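Local structure of phosphatidylserine synthase (Haemophilus influenzae, 3HSI) at residues C[260-264]-C[385-389]. The protein belongs to the phospholipase D superfamily and is built on PLD-like alpha/beta domains. Coordinates in Å, arbitrary orientation, origin at the centre of the assembly. Numbering follows the deposited sequence.
Sequences NQVIE and RAWRL
Residues 260-264 form one turn of helix 258-268, closed by Glu264 N to Asn260 O at 3.0 Å. Residues 385-389 belong to the loop between strands 374-378 and 391-398. The closest CA atoms, of Asn260 and Trp387, are 6.8 Å apart. Residues 385-387 have helical backbone angles, and Arg385 O accepts Leu389 N at 2.7 Å and Arg388 N at 3.2 Å. Arg385 forms a salt bridge with Asp390. Ala386 O receives a weak 3.4 Å hydrogen bond from Asn260 ND2. Trp387 buries the largest area, 109 of 230 Å². Its chi1 of -108° and chi2 of -115° carry the indole to the helix. Asn260 (chi1 m) covers one face, its CB 4.0 Å from the centroid of the Trp387 five-membered ring (CH-pi). Ile263 CG2 meets the ring edge at Trp387 CH2, 3.8 Å away. Trp387 NE1 donates to Glu264 OE2 at 2.8 Å. Glu264 OE1 is salt-bridged to Arg216 of the second subunit. A water links Asn260 ND2 (2.5 Å) to Trp387 O (2.9 Å). Arg388 O (weakly) and Leu389 O accept hydrogen bonds from Arg223. A buried tryptophan thus joins a helix to a strand-connecting loop within a PLD-like alpha/beta fold, beside the subunit interface.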
ATOM      1  N   ASN C 260       9.675  -0.523 -14.667  1.00 21.61           N
ATOM      2  CA  ASN C 260      10.589  -0.168 -13.601  1.00 22.21           C
ATOM      3  C   ASN C 260      11.949  -0.833 -13.653  1.00 21.89           C
ATOM      4  O   ASN C 260      12.940  -0.191 -13.359  1.00 21.71           O
ATOM      5  CB  ASN C 260       9.906  -0.320 -12.249  1.00 22.51           C
ATOM      6  CG  ASN C 260       8.725   0.623 -12.139  1.00 23.68           C
ATOM      7  OD1 ASN C 260       8.629   1.587 -12.898  1.00 28.15           O
ATOM      8  ND2 ASN C 260       7.833   0.353 -11.240  1.00 22.65           N
ATOM      9  N   GLN C 261      11.990  -2.100 -14.045  1.00 21.85           N
ATOM     10  CA  GLN C 261      13.264  -2.785 -14.277  1.00 23.15           C
ATOM     11  C   GLN C 261      14.072  -2.059 -15.354  1.00 21.85           C
ATOM     12  O   GLN C 261      15.263  -1.846 -15.178  1.00 22.60           O
ATOM     13  CB  GLN C 261      13.040  -4.261 -14.665  1.00 23.24           C
ATOM     14  CG  GLN C 261      12.988  -5.208 -13.478  1.00 30.08           C
ATOM     15  CD  GLN C 261      12.186  -6.503 -13.756  1.00 36.80           C
ATOM     16  OE1 GLN C 261      12.011  -6.914 -14.912  1.00 40.42           O
ATOM     17  NE2 GLN C 261      11.682  -7.130 -12.686  1.00 36.62           N
ATOM     18  N   VAL C 262      13.422  -1.663 -16.453  1.00 21.22           N
ATOM     19  CA  VAL C 262      14.100  -0.881 -17.487  1.00 20.60           C
ATOM     20  C   VAL C 262      14.631   0.475 -16.999  1.00 20.96           C
ATOM     21  O   VAL C 262      15.781   0.830 -17.233  1.00 20.75           O
ATOM     22  CB  VAL C 262      13.220  -0.730 -18.770  1.00 20.91           C
ATOM     23  CG1 VAL C 262      13.774   0.361 -19.680  1.00 18.57           C
ATOM     24  CG2 VAL C 262      13.158  -2.074 -19.517  1.00 20.80           C
ATOM     25  N   ILE C 263      13.817   1.237 -16.293  1.00 21.34           N
ATOM     26  CA  ILE C 263      14.314   2.486 -15.706  1.00 21.85           C
ATOM     27  C   ILE C 263      15.540   2.278 -14.773  1.00 22.12           C
ATOM     28  O   ILE C 263      16.586   2.963 -14.907  1.00 20.47           O
ATOM     29  CB  ILE C 263      13.147   3.251 -15.011  1.00 22.39           C
ATOM     30  CG1 ILE C 263      12.063   3.561 -16.066  1.00 21.40           C
ATOM     31  CG2 ILE C 263      13.665   4.506 -14.278  1.00 23.44           C
ATOM     32  CD1 ILE C 263      10.634   3.912 -15.503  1.00 19.05           C
ATOM     33  N   GLU C 264      15.430   1.319 -13.852  1.00 21.92           N
ATOM     34  CA  GLU C 264      16.537   1.022 -12.947  1.00 22.93           C
ATOM     35  C   GLU C 264      17.780   0.673 -13.754  1.00 23.12           C
ATOM     36  O   GLU C 264      18.869   1.142 -13.453  1.00 23.61           O
ATOM     37  CB  GLU C 264      16.180  -0.119 -11.969  1.00 22.72           C
ATOM     38  CG  GLU C 264      14.974   0.234 -11.073  1.00 26.64           C
ATOM     39  CD  GLU C 264      14.548  -0.883 -10.123  1.00 31.09           C
ATOM     40  OE1 GLU C 264      15.334  -1.831  -9.946  1.00 33.57           O
ATOM     41  OE2 GLU C 264      13.429  -0.812  -9.542  1.00 32.76           O
ATOM     42  N   ARG C 385       4.881   5.779  -5.544  1.00 24.42           N
ATOM     43  CA  ARG C 385       3.545   5.367  -6.086  1.00 25.76           C
ATOM     44  C   ARG C 385       3.690   4.602  -7.394  1.00 25.62           C
ATOM     45  O   ARG C 385       3.071   3.546  -7.598  1.00 25.48           O
ATOM     46  CB  ARG C 385       2.691   6.593  -6.474  1.00 25.74           C
ATOM     47  CG  ARG C 385       1.920   7.262  -5.383  1.00 28.54           C
ATOM     48  CD  ARG C 385       0.745   8.024  -5.996  1.00 27.80           C
ATOM     49  NE  ARG C 385      -0.310   7.099  -6.420  1.00 27.01           N
ATOM     50  CZ  ARG C 385      -1.180   6.526  -5.596  1.00 28.40           C
ATOM     51  NH1 ARG C 385      -1.120   6.770  -4.293  1.00 28.23           N
ATOM     52  NH2 ARG C 385      -2.102   5.687  -6.064  1.00 28.29           N
ATOM     53  N   ALA C 386       4.450   5.205  -8.311  1.00 26.51           N
ATOM     54  CA  ALA C 386       4.758   4.598  -9.612  1.00 26.87           C
ATOM     55  C   ALA C 386       5.468   3.245  -9.440  1.00 27.20           C
ATOM     56  O   ALA C 386       5.244   2.316 -10.211  1.00 27.58           O
ATOM     57  CB  ALA C 386       5.585   5.548 -10.451  1.00 26.99           C
ATOM     58  N   TRP C 387       6.277   3.104  -8.399  1.00 27.23           N
ATOM     59  CA  TRP C 387       6.991   1.833  -8.193  1.00 27.38           C
ATOM     60  C   TRP C 387       6.173   0.703  -7.572  1.00 27.97           C
ATOM     61  O   TRP C 387       6.640  -0.449  -7.470  1.00 28.95           O
ATOM     62  CB  TRP C 387       8.268   2.057  -7.366  1.00 26.77           C
ATOM     63  CG  TRP C 387       9.508   1.931  -8.208  1.00 26.70           C
ATOM     64  CD1 TRP C 387      10.492   0.985  -8.090  1.00 24.25           C
ATOM     65  CD2 TRP C 387       9.880   2.767  -9.314  1.00 23.77           C
ATOM     66  NE1 TRP C 387      11.454   1.184  -9.057  1.00 25.13           N
ATOM     67  CE2 TRP C 387      11.096   2.269  -9.822  1.00 24.89           C
ATOM     68  CE3 TRP C 387       9.283   3.872  -9.943  1.00 25.24           C
ATOM     69  CZ2 TRP C 387      11.739   2.850 -10.927  1.00 25.05           C
ATOM     70  CZ3 TRP C 387       9.914   4.441 -11.043  1.00 23.90           C
ATOM     71  CH2 TRP C 387      11.131   3.939 -11.513  1.00 23.99           C
ATOM     72  N   ARG C 388       4.958   0.993  -7.137  1.00 27.17           N
ATOM     73  CA  ARG C 388       4.264  -0.019  -6.385  1.00 26.18           C
ATOM     74  C   ARG C 388       2.792  -0.030  -6.667  1.00 24.67           C
ATOM     75  O   ARG C 388       2.187  -1.095  -6.739  1.00 24.25           O
ATOM     76  CB  ARG C 388       4.522   0.218  -4.885  1.00 26.89           C
ATOM     77  CG  ARG C 388       4.004  -0.829  -3.984  1.00 29.27           C
ATOM     78  CD  ARG C 388       4.153  -0.377  -2.515  1.00 37.99           C
ATOM     79  NE  ARG C 388       5.507  -0.524  -1.963  1.00 42.66           N
ATOM     80  CZ  ARG C 388       6.469   0.406  -2.002  1.00 47.84           C
ATOM     81  NH1 ARG C 388       6.271   1.581  -2.603  1.00 50.92           N
ATOM     82  NH2 ARG C 388       7.655   0.162  -1.450  1.00 48.97           N
ATOM     83  N   LEU C 389       2.206   1.153  -6.800  1.00 23.44           N
ATOM     84  CA  LEU C 389       0.751   1.253  -6.836  1.00 22.64           C
ATOM     85  C   LEU C 389       0.158   1.439  -8.241  1.00 22.01           C
ATOM     86  O   LEU C 389      -0.832   0.789  -8.572  1.00 21.41           O
ATOM     87  CB  LEU C 389       0.259   2.351  -5.895  1.00 22.45           C
ATOM     88  CG  LEU C 389       0.795   2.279  -4.456  1.00 22.35           C
ATOM     89  CD1 LEU C 389       0.422   3.526  -3.660  1.00 22.37           C
ATOM     90  CD2 LEU C 389       0.289   1.011  -3.761  1.00 21.35           C
TER
HETATM   91  O   HOH W   1       8.106  -1.552  -9.699  1.00 28.67           O